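Local coordinates for probable ABC transporter phosphite binding protein PhnD1 (Prochlorococcus marinus str. MIT 9301, PDB 5LQ5), which binds inorganic phosphite strongly, and methylphosphonate and phosphate only very weakly, probably as the solute-binding component of the ABC transporter PhnD1C1E1, at residues 87-98 with 195-206; 2-10 with 214-222. One frame throughout, in Å; residues are numbered along the deposited sequence. Where two conformers were deposited one is given.

Contact 1. Residues 87-98 with 195-206; sequences DKEFKSVFVVNK and ELFWITPEYVDY. With PO3 (phosphite ion), chain B.
Tyr203 tucks CG between its backbone N and carbonyl carbon (chi1 52°), which folds the ring across residues 90-92 and delivers OH to Ser92, whose OG lies beside its own N. Tyr203 OH donates to Ser92 OG at 2.6 Å, and this serine hydroxyl is also hydrogen-bonded to Ser128 O at the pocket. The tyrosine face rests on a carbonyl, with Phe90 O 3.4 Å from the ring plane and over its centre. A phenylalanine in place of Tyr203 would probably leave Ser92 OG without this donor and the ring less firmly fixed over the carbonyl. Phe90 has its CG roughly anti to the backbone N (chi1 -151°), which lays its ring beside Asp205 and Tyr206. Its CD2 approaches Asp205 OD2 at 3.4 Å, and the edge of Tyr206 meets its face in a T-shaped pair with planes at 66°. Asp205 OD2 lies 2.5 Å from phosphite O1, while OD1 is held by Gly65 N; Tyr206 OH is hydrogen-bonded to Asp13 and Asn176. Farther along, Thr200 OG1 accepts from Ser92 N at 3.0 Å and donates to Pro201 O at 2.8 Å. Phe94 O receives both Phe197 N and Trp198 N, a classic beta bulge. Phe94 and Trp198 share one sheet face, their rings set obliquely, with Phe94 CD2 and Trp198 CE3 3.7 Å apart; Val93, Leu196 and Ile199 pack on the other. These paired antiparallel segments, each joining a strand of one sheet to a strand of the other, are the interdomain crossovers characteristic of a periplasmic binding protein, with the anion site beside them.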
loop_
_atom_site.group_PDB
_atom_site.type_symbol
_atom_site.label_atom_id
_atom_site.label_comp_id
_atom_site.label_asym_id
_atom_site.label_seq_id
_atom_site.Cartn_x
_atom_site.Cartn_y
_atom_site.Cartn_z
ATOM N N ASP A 87 -5.499 1.005 8.703
ATOM C CA ASP A 87 -4.048 1.219 8.613
ATOM C C ASP A 87 -3.291 1.191 9.925
ATOM O O ASP A 87 -2.073 1.030 9.920
ATOM C CB ASP A 87 -3.736 2.488 7.819
ATOM C CG ASP A 87 -4.239 2.407 6.413
ATOM O OD1 ASP A 87 -3.904 1.401 5.731
ATOM O OD2 ASP A 87 -4.948 3.340 5.968
ATOM N N LYS A 88 -3.998 1.362 11.046
ATOM C CA LYS A 88 -3.411 1.151 12.374
ATOM C C LYS A 88 -3.213 -0.326 12.757
ATOM O O LYS A 88 -2.377 -0.625 13.598
ATOM C CB LYS A 88 -4.226 1.857 13.487
ATOM C CG LYS A 88 -3.936 3.360 13.595
ATOM C CD LYS A 88 -4.451 3.944 14.911
ATOM C CE LYS A 88 -5.823 4.545 14.788
ATOM N NZ LYS A 88 -6.398 4.843 16.130
ATOM N N GLU A 89 -4.013 -1.197 12.153
ATOM C CA GLU A 89 -4.057 -2.650 12.439
ATOM C C GLU A 89 -4.129 -3.485 11.142
ATOM O O GLU A 89 -5.004 -4.356 10.967
ATOM C CB GLU A 89 -5.220 -3.005 13.390
ATOM C CG GLU A 89 -6.616 -2.675 12.858
ATOM C CD GLU A 89 -7.270 -1.507 13.582
ATOM O OE1 GLU A 89 -6.639 -0.436 13.659
ATOM O OE2 GLU A 89 -8.405 -1.657 14.092
ATOM N N PHE A 90 -3.183 -3.187 10.246
ATOM C CA PHE A 90 -3.193 -3.727 8.886
ATOM C C PHE A 90 -2.590 -5.142 8.905
ATOM O O PHE A 90 -1.742 -5.447 9.721
ATOM C CB PHE A 90 -2.428 -2.809 7.926
ATOM C CG PHE A 90 -2.926 -2.871 6.515
ATOM C CD1 PHE A 90 -4.055 -2.173 6.160
ATOM C CD2 PHE A 90 -2.305 -3.661 5.535
ATOM C CE1 PHE A 90 -4.599 -2.259 4.908
ATOM C CE2 PHE A 90 -2.843 -3.726 4.251
ATOM C CZ PHE A 90 -4.003 -3.033 3.940
ATOM N N LYS A 91 -3.030 -5.959 7.957
ATOM C CA LYS A 91 -2.602 -7.351 7.824
ATOM C C LYS A 91 -2.297 -7.752 6.379
ATOM O O LYS A 91 -2.852 -7.196 5.435
ATOM C CB LYS A 91 -3.661 -8.323 8.369
ATOM C CG LYS A 91 -3.990 -8.091 9.818
ATOM C CD LYS A 91 -5.185 -8.958 10.197
ATOM C CE LYS A 91 -5.505 -8.821 11.673
ATOM N NZ LYS A 91 -6.586 -9.778 12.031
ATOM N N SER A 92 -1.397 -8.726 6.255
ATOM C CA SER A 92 -1.166 -9.412 5.004
ATOM C C SER A 92 -1.827 -10.780 5.037
ATOM O O SER A 92 -2.125 -11.346 6.102
ATOM C CB SER A 92 0.323 -9.617 4.745
ATOM O OG SER A 92 1.052 -8.389 4.748
ATOM N N VAL A 93 -1.974 -11.325 3.844
ATOM C CA VAL A 93 -2.291 -12.730 3.627
ATOM C C VAL A 93 -1.225 -13.397 2.782
ATOM O O VAL A 93 -0.612 -12.796 1.872
ATOM C CB VAL A 93 -3.671 -12.946 2.971
ATOM C CG1 VAL A 93 -4.751 -12.421 3.905
ATOM C CG2 VAL A 93 -3.781 -12.303 1.575
ATOM N N PHE A 94 -0.952 -14.633 3.155
ATOM C CA PHE A 94 -0.266 -15.575 2.313
ATOM C C PHE A 94 -1.308 -16.412 1.592
ATOM O O PHE A 94 -2.243 -16.919 2.222
ATOM C CB PHE A 94 0.661 -16.471 3.115
ATOM C CG PHE A 94 1.915 -15.778 3.620
ATOM C CD1 PHE A 94 3.142 -15.996 3.031
ATOM C CD2 PHE A 94 1.863 -14.926 4.700
ATOM C CE1 PHE A 94 4.289 -15.391 3.527
ATOM C CE2 PHE A 94 3.003 -14.289 5.199
ATOM C CZ PHE A 94 4.223 -14.514 4.605
ATOM N N VAL A 95 -1.145 -16.564 0.290
ATOM C CA VAL A 95 -2.015 -17.362 -0.556
ATOM C C VAL A 95 -1.222 -18.427 -1.290
ATOM O O VAL A 95 -0.016 -18.232 -1.600
ATOM C CB VAL A 95 -2.823 -16.529 -1.545
ATOM C CG1 VAL A 95 -3.702 -15.526 -0.831
ATOM C CG2 VAL A 95 -1.961 -15.850 -2.577
ATOM N N VAL A 96 -1.896 -19.545 -1.569
ATOM C CA VAL A 96 -1.311 -20.657 -2.302
ATOM C C VAL A 96 -2.208 -21.113 -3.429
ATOM O O VAL A 96 -3.431 -20.981 -3.358
ATOM C CB VAL A 96 -0.957 -21.855 -1.413
ATOM C CG1 VAL A 96 0.145 -21.485 -0.421
ATOM C CG2 VAL A 96 -2.195 -22.357 -0.670
ATOM N N ASN A 97 -1.578 -21.639 -4.477
ATOM C CA ASN A 97 -2.281 -22.204 -5.614
ATOM C C ASN A 97 -2.889 -23.534 -5.125
ATOM O O ASN A 97 -2.246 -24.306 -4.411
ATOM C CB ASN A 97 -1.340 -22.446 -6.778
ATOM C CG ASN A 97 -2.057 -22.902 -8.029
ATOM O OD1 ASN A 97 -2.523 -24.027 -8.101
ATOM N ND2 ASN A 97 -2.159 -22.028 -9.018
ATOM N N LYS A 98 -4.154 -23.749 -5.499
ATOM C CA LYS A 98 -4.892 -24.991 -5.149
ATOM C C LYS A 98 -4.239 -26.277 -5.562
ATOM O O LYS A 98 -4.442 -27.310 -4.933
ATOM C CB LYS A 98 -6.223 -24.995 -5.843
ATOM C CG LYS A 98 -7.197 -24.128 -5.113
ATOM C CD LYS A 98 -8.543 -24.194 -5.781
ATOM C CE LYS A 98 -9.222 -22.858 -5.697
ATOM N NZ LYS A 98 -9.658 -22.551 -4.322
ATOM N N GLU A 195 -6.185 -20.234 -2.752
ATOM C CA GLU A 195 -6.672 -20.487 -1.394
ATOM C C GLU A 195 -5.892 -19.630 -0.403
ATOM O O GLU A 195 -4.675 -19.453 -0.535
ATOM C CB GLU A 195 -6.478 -21.959 -0.986
ATOM C CG GLU A 195 -7.363 -22.961 -1.699
ATOM C CD GLU A 195 -8.741 -23.148 -1.060
ATOM O OE1 GLU A 195 -9.206 -22.281 -0.284
ATOM O OE2 GLU A 195 -9.368 -24.192 -1.335
ATOM N N LEU A 196 -6.590 -19.119 0.597
ATOM C CA LEU A 196 -5.951 -18.474 1.759
ATOM C C LEU A 196 -5.151 -19.495 2.551
ATOM O O LEU A 196 -5.688 -20.539 2.979
ATOM C CB LEU A 196 -6.970 -17.762 2.662
ATOM C CG LEU A 196 -6.449 -17.151 3.969
ATOM C CD1 LEU A 196 -5.604 -15.915 3.651
ATOM C CD2 LEU A 196 -7.570 -16.785 4.930
ATOM N N PHE A 197 -3.902 -19.134 2.812
ATOM C CA PHE A 197 -2.923 -19.969 3.549
ATOM C C PHE A 197 -2.706 -19.514 4.976
ATOM O O PHE A 197 -2.724 -20.332 5.904
ATOM C CB PHE A 197 -1.596 -20.108 2.777
ATOM C CG PHE A 197 -0.580 -21.027 3.422
ATOM C CD1 PHE A 197 -0.768 -22.396 3.455
ATOM C CD2 PHE A 197 0.580 -20.526 3.989
ATOM C CE1 PHE A 197 0.162 -23.225 4.053
ATOM C CE2 PHE A 197 1.525 -21.356 4.550
ATOM C CZ PHE A 197 1.296 -22.731 4.613
ATOM N N TRP A 198 -2.485 -18.215 5.154
ATOM C CA TRP A 198 -2.232 -17.625 6.477
ATOM C C TRP A 198 -2.546 -16.135 6.496
ATOM O O TRP A 198 -2.309 -15.442 5.506
ATOM C CB TRP A 198 -0.797 -17.881 6.944
ATOM C CG TRP A 198 -0.499 -17.570 8.361
ATOM C CD1 TRP A 198 -1.101 -18.135 9.455
ATOM C CD2 TRP A 198 0.506 -16.691 8.876
ATOM N NE1 TRP A 198 -0.567 -17.641 10.603
ATOM C CE2 TRP A 198 0.426 -16.751 10.287
ATOM C CE3 TRP A 198 1.453 -15.832 8.289
ATOM C CZ2 TRP A 198 1.259 -16.005 11.119
ATOM C CZ3 TRP A 198 2.289 -15.096 9.131
ATOM C CH2 TRP A 198 2.169 -15.172 10.524
ATOM N N ILE A 199 -3.096 -15.685 7.624
ATOM C CA ILE A 199 -3.292 -14.263 7.928
ATOM C C ILE A 199 -2.252 -13.852 8.980
ATOM O O ILE A 199 -2.097 -14.487 10.011
ATOM C CB ILE A 199 -4.723 -13.928 8.421
ATOM C CG1 ILE A 199 -5.774 -14.334 7.389
ATOM C CG2 ILE A 199 -4.835 -12.458 8.778
ATOM C CD1 ILE A 199 -7.190 -14.400 7.973
ATOM N N THR A 200 -1.530 -12.769 8.695
ATOM C CA THR A 200 -0.463 -12.289 9.574
ATOM C C THR A 200 -0.945 -11.498 10.793
ATOM O O THR A 200 -2.096 -11.017 10.813
ATOM C CB THR A 200 0.528 -11.369 8.818
ATOM O OG1 THR A 200 -0.062 -10.071 8.548
ATOM C CG2 THR A 200 1.014 -12.031 7.482
ATOM N N PRO A 201 -0.044 -11.299 11.779
ATOM C CA PRO A 201 -0.265 -10.276 12.786
ATOM C C PRO A 201 -0.384 -8.874 12.179
ATOM O O PRO A 201 -0.056 -8.656 11.006
ATOM C CB PRO A 201 0.997 -10.360 13.655
ATOM C CG PRO A 201 1.509 -11.737 13.478
ATOM C CD PRO A 201 1.214 -12.034 12.039
ATOM N N GLU A 202 -0.880 -7.967 13.001
ATOM C CA GLU A 202 -1.113 -6.557 12.625
ATOM C C GLU A 202 0.145 -5.699 12.659
ATOM O O GLU A 202 1.071 -5.957 13.437
ATOM C CB GLU A 202 -2.130 -5.893 13.567
ATOM C CG GLU A 202 -3.509 -6.544 13.539
ATOM C CD GLU A 202 -4.296 -6.416 14.840
ATOM O OE1 GLU A 202 -3.706 -6.442 15.938
ATOM O OE2 GLU A 202 -5.536 -6.309 14.762
ATOM N N TYR A 203 0.124 -4.661 11.828
ATOM C CA TYR A 203 1.202 -3.670 11.719
ATOM C C TYR A 203 0.583 -2.383 11.120
ATOM O O TYR A 203 -0.557 -2.390 10.682
ATOM C CB TYR A 203 2.407 -4.202 10.875
ATOM C CG TYR A 203 1.978 -4.734 9.545
ATOM C CD1 TYR A 203 1.793 -3.854 8.476
ATOM C CD2 TYR A 203 1.682 -6.096 9.360
ATOM C CE1 TYR A 203 1.350 -4.311 7.252
ATOM C CE2 TYR A 203 1.247 -6.565 8.125
ATOM C CZ TYR A 203 1.062 -5.656 7.078
ATOM O OH TYR A 203 0.602 -6.083 5.850
ATOM N N VAL A 204 1.361 -1.299 11.069
ATOM C CA VAL A 204 0.863 -0.018 10.506
ATOM C C VAL A 204 1.174 0.031 9.004
ATOM O O VAL A 204 2.204 -0.467 8.586
ATOM C CB VAL A 204 1.471 1.217 11.205
ATOM C CG1 VAL A 204 2.931 1.409 10.860
ATOM C CG2 VAL A 204 0.703 2.456 10.839
ATOM N N ASP A 205 0.318 0.663 8.201
ATOM C CA ASP A 205 0.562 0.696 6.755
ATOM C C ASP A 205 0.240 2.056 6.111
ATOM O O ASP A 205 1.043 3.011 6.216
ATOM C CB ASP A 205 -0.081 -0.514 6.062
ATOM C CG ASP A 205 0.523 -0.791 4.656
ATOM O OD1 ASP A 205 1.337 0.037 4.151
ATOM O OD2 ASP A 205 0.253 -1.887 4.096
ATOM N N TYR A 206 -0.857 2.129 5.359
ATOM C CA TYR A 206 -1.013 3.228 4.418
ATOM C C TYR A 206 -1.288 4.568 5.064
ATOM O O TYR A 206 -1.904 4.648 6.128
ATOM C CB TYR A 206 -2.131 2.947 3.423
ATOM C CG TYR A 206 -1.910 1.800 2.471
ATOM C CD1 TYR A 206 -1.564 2.053 1.159
ATOM C CD2 TYR A 206 -2.118 0.477 2.837
ATOM C CE1 TYR A 206 -1.388 1.044 0.239
ATOM C CE2 TYR A 206 -1.933 -0.576 1.924
ATOM C CZ TYR A 206 -1.603 -0.287 0.619
ATOM O OH TYR A 206 -1.445 -1.366 -0.259
HETATM P P PO3 B . 1.961 -1.366 0.805
HETATM O O1 PO3 B . 1.403 -2.340 1.895
HETATM O O2 PO3 B . 3.331 -0.670 1.188
HETATM O O3 PO3 B . 2.041 -2.061 -0.582
#

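Contact 2. Residues 2-10 with 214-222; sequences NPKVLKVGA and LENRFGEGF
Arg217 grips Pro3 O side-on with two nitrogens. NE provides the straighter bond, 2.8 Å to Pro3 O with an N-H...O angle of 161°, in the carbonyl plane and on a lone pair. NH2 reaches the same Pro3 O at 3.2 Å from above that plane, although the oxygen lies nearly within the plane of the guanidinium. Bends at chi2 and chi3 carry the arginine chain round the carbonyl, and the flat group then rests with one face on its neighbour Phe218, whose CE2 is 3.4 Å from the guanidinium plane. Phe218 in turn presents its rim to the first segment, CE1 standing 3.5 Å from Lys4 O, close to the ring plane. Leu6 CD1 packs against Phe218 CE2 at 4.0 Å and also meets the edge of Phe222. Phe222 lies against Phe218, its ring covering CB of that residue. Behind this first shell, a type I turn from Asn2 to Val5 presents the Pro3 carbonyl, while Lys7 NZ ties the turn to the strand by donating to Asn2 O at 2.9 Å and to Val5 O at 3.1 Å. On the other side, Gly219 ends helix 214-218 with positive phi, and a type II turn from Gly219 to Phe222 brings the second phenylalanine alongside the first. Asp59 joins the two halves: OD1 forms a salt bridge with Arg217 NH1, and OD2 accepts from Lys7 N. Lys7 NZ and Arg217 NH2, both donors, lie 3.3 Å apart; the carbonyls they bind and the Asp59 carboxylate on Arg217 are likely to make this closeness of two cations tolerable.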
loop_
_atom_site.group_PDB
_atom_site.type_symbol
_atom_site.label_atom_id
_atom_site.label_comp_id
_atom_site.label_asym_id
_atom_site.label_seq_id
_atom_site.Cartn_x
_atom_site.Cartn_y
_atom_site.Cartn_z
ATOM N N ASN A 2 4.444 22.858 -12.599
ATOM C CA ASN A 2 3.346 23.860 -12.381
ATOM C C ASN A 2 2.979 23.992 -10.902
ATOM O O ASN A 2 2.299 23.128 -10.336
ATOM C CB ASN A 2 2.090 23.509 -13.196
ATOM C CG ASN A 2 2.280 23.735 -14.689
ATOM O OD1 ASN A 2 3.144 24.510 -15.114
ATOM N ND2 ASN A 2 1.464 23.064 -15.498
ATOM N N PRO A 3 3.378 25.107 -10.281
ATOM C CA PRO A 3 3.180 25.245 -8.850
ATOM C C PRO A 3 1.749 25.530 -8.417
ATOM O O PRO A 3 1.468 25.411 -7.222
ATOM C CB PRO A 3 4.069 26.449 -8.495
ATOM C CG PRO A 3 4.290 27.190 -9.793
ATOM C CD PRO A 3 3.662 26.411 -10.907
ATOM N N LYS A 4 0.867 25.923 -9.338
ATOM C CA LYS A 4 -0.515 26.224 -8.937
ATOM C C LYS A 4 -1.459 25.026 -9.034
ATOM O O LYS A 4 -2.620 25.124 -8.667
ATOM C CB LYS A 4 -1.092 27.442 -9.655
ATOM C CG LYS A 4 -2.492 27.799 -9.141
ATOM C CD LYS A 4 -3.128 29.040 -9.742
ATOM C CE LYS A 4 -4.541 29.255 -9.185
ATOM N NZ LYS A 4 -5.273 30.447 -9.699
ATOM N N VAL A 5 -0.957 23.898 -9.502
ATOM C CA VAL A 5 -1.737 22.656 -9.520
ATOM C C VAL A 5 -1.294 21.773 -8.348
ATOM O O VAL A 5 -0.072 21.526 -8.155
ATOM C CB VAL A 5 -1.514 21.881 -10.819
ATOM C CG1 VAL A 5 -2.314 20.586 -10.809
ATOM C CG2 VAL A 5 -1.897 22.734 -12.028
ATOM N N LEU A 6 -2.267 21.305 -7.571
ATOM C CA LEU A 6 -2.021 20.330 -6.499
ATOM C C LEU A 6 -1.994 18.924 -7.141
ATOM O O LEU A 6 -2.980 18.446 -7.652
ATOM C CB LEU A 6 -3.097 20.376 -5.390
ATOM C CG LEU A 6 -2.833 19.515 -4.151
ATOM C CD1 LEU A 6 -1.716 20.082 -3.288
ATOM C CD2 LEU A 6 -4.100 19.376 -3.308
ATOM N N LYS A 7 -0.854 18.271 -7.042
ATOM C CA LYS A 7 -0.570 17.046 -7.784
ATOM C C LYS A 7 -0.640 15.885 -6.805
ATOM O O LYS A 7 0.092 15.835 -5.835
ATOM C CB LYS A 7 0.800 17.145 -8.455
ATOM C CG LYS A 7 0.900 18.279 -9.490
ATOM C CD LYS A 7 2.339 18.497 -9.941
ATOM C CE LYS A 7 2.628 19.974 -10.163
ATOM N NZ LYS A 7 2.793 20.706 -8.880
ATOM N N VAL A 8 -1.604 15.014 -7.043
ATOM C CA VAL A 8 -1.898 13.828 -6.254
ATOM C C VAL A 8 -1.211 12.625 -6.873
ATOM O O VAL A 8 -1.216 12.436 -8.087
ATOM C CB VAL A 8 -3.418 13.592 -6.130
ATOM C CG1 VAL A 8 -3.779 12.259 -5.476
ATOM C CG2 VAL A 8 -4.080 14.727 -5.351
ATOM N N GLY A 9 -0.549 11.847 -6.033
ATOM C CA GLY A 9 0.088 10.590 -6.460
ATOM C C GLY A 9 -0.259 9.445 -5.508
ATOM O O GLY A 9 -0.931 9.629 -4.460
ATOM N N ALA A 10 0.200 8.270 -5.876
ATOM C CA ALA A 10 -0.059 7.072 -5.099
ATOM C C ALA A 10 0.879 5.954 -5.503
ATOM O O ALA A 10 1.198 5.790 -6.677
ATOM C CB ALA A 10 -1.476 6.625 -5.305
ATOM N N LEU A 214 3.405 23.835 1.084
ATOM C CA LEU A 214 2.203 24.153 0.339
ATOM C C LEU A 214 1.699 25.580 0.536
ATOM O O LEU A 214 1.160 26.164 -0.405
ATOM C CB LEU A 214 1.108 23.122 0.589
ATOM C CG LEU A 214 1.523 21.718 0.108
ATOM C CD1 LEU A 214 0.382 20.769 0.387
ATOM C CD2 LEU A 214 1.897 21.661 -1.372
ATOM N N GLU A 215 1.912 26.129 1.729
ATOM C CA GLU A 215 1.512 27.524 2.042
ATOM C C GLU A 215 2.087 28.575 1.102
ATOM O O GLU A 215 1.390 29.523 0.751
ATOM C CB GLU A 215 1.868 27.919 3.459
ATOM C CG GLU A 215 0.738 27.668 4.426
ATOM C CD GLU A 215 0.736 26.248 4.920
ATOM O OE1 GLU A 215 1.832 25.727 5.195
ATOM O OE2 GLU A 215 -0.348 25.647 5.032
ATOM N N ASN A 216 3.334 28.394 0.695
ATOM C CA ASN A 216 3.958 29.348 -0.240
ATOM C C ASN A 216 3.293 29.398 -1.614
ATOM O O ASN A 216 3.355 30.408 -2.296
ATOM C CB ASN A 216 5.436 29.052 -0.424
ATOM C CG ASN A 216 6.196 29.054 0.884
ATOM O OD1 ASN A 216 5.931 29.866 1.776
ATOM N ND2 ASN A 216 7.158 28.143 1.005
ATOM N N ARG A 217 2.676 28.301 -2.016
ATOM C CA ARG A 217 1.976 28.235 -3.310
ATOM C C ARG A 217 0.482 28.479 -3.201
ATOM O O ARG A 217 -0.120 29.032 -4.127
ATOM C CB ARG A 217 2.172 26.877 -3.969
ATOM C CG ARG A 217 3.609 26.547 -4.288
ATOM C CD ARG A 217 3.815 25.052 -4.188
ATOM N NE ARG A 217 2.973 24.355 -5.143
ATOM C CZ ARG A 217 2.899 23.029 -5.234
ATOM N NH1 ARG A 217 3.612 22.268 -4.407
ATOM N NH2 ARG A 217 2.098 22.486 -6.133
ATOM N N PHE A 218 -0.109 28.037 -2.094
ATOM C CA PHE A 218 -1.590 28.014 -1.953
ATOM C C PHE A 218 -2.170 28.927 -0.880
ATOM O O PHE A 218 -3.395 29.080 -0.800
ATOM C CB PHE A 218 -2.090 26.573 -1.761
ATOM C CG PHE A 218 -1.813 25.675 -2.956
ATOM C CD1 PHE A 218 -2.511 25.830 -4.137
ATOM C CD2 PHE A 218 -0.817 24.701 -2.903
ATOM C CE1 PHE A 218 -2.260 25.019 -5.233
ATOM C CE2 PHE A 218 -0.558 23.880 -3.995
ATOM C CZ PHE A 218 -1.277 24.046 -5.170
ATOM N N GLY A 219 -1.299 29.546 -0.084
ATOM C CA GLY A 219 -1.713 30.501 0.950
ATOM C C GLY A 219 -1.695 29.952 2.362
ATOM O O GLY A 219 -1.781 28.753 2.574
ATOM N N GLU A 220 -1.608 30.855 3.329
ATOM C CA GLU A 220 -1.577 30.479 4.751
ATOM C C GLU A 220 -2.834 29.691 5.101
ATOM O O GLU A 220 -3.925 30.028 4.658
ATOM C CB GLU A 220 -1.467 31.700 5.686
ATOM C CG GLU A 220 -0.090 32.354 5.716
ATOM C CD GLU A 220 0.073 33.411 4.647
ATOM O OE1 GLU A 220 -0.341 33.121 3.499
ATOM O OE2 GLU A 220 0.621 34.497 4.941
ATOM N N GLY A 221 -2.636 28.617 5.864
ATOM C CA GLY A 221 -3.718 27.745 6.349
ATOM C C GLY A 221 -4.146 26.643 5.385
ATOM O O GLY A 221 -4.999 25.838 5.734
ATOM N N PHE A 222 -3.544 26.597 4.191
ATOM C CA PHE A 222 -3.915 25.601 3.163
ATOM C C PHE A 222 -3.708 24.173 3.642
ATOM O O PHE A 222 -4.598 23.342 3.496
ATOM C CB PHE A 222 -3.169 25.811 1.843
ATOM C CG PHE A 222 -3.583 24.849 0.756
ATOM C CD1 PHE A 222 -4.744 25.075 0.013
ATOM C CD2 PHE A 222 -2.842 23.701 0.480
ATOM C CE1 PHE A 222 -5.143 24.181 -0.973
ATOM C CE2 PHE A 222 -3.237 22.809 -0.512
ATOM C CZ PHE A 222 -4.376 23.050 -1.245
#

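In the fold
The segments follow one another as 2-10, 87-98, 195-206 and 214-222, so the chain leaves contact 2, forms the whole of contact 1 and then returns. The centres lie about 35 Å apart, on opposite sides of the chain's centre, and the nearest atoms remain about 8 Å from each other. Strands 92-97 and 194-199 of contact 1 belong to the five-stranded sheet, whereas strand 5-10 of contact 2 belongs to the six-stranded one. Strand 207-210, in that second sheet, leads from Tyr206 to helix 214-218. Contact 1 therefore spans the domain junction at the phosphite site, while contact 2 fastens the N-terminal strand at the remote end of one domain.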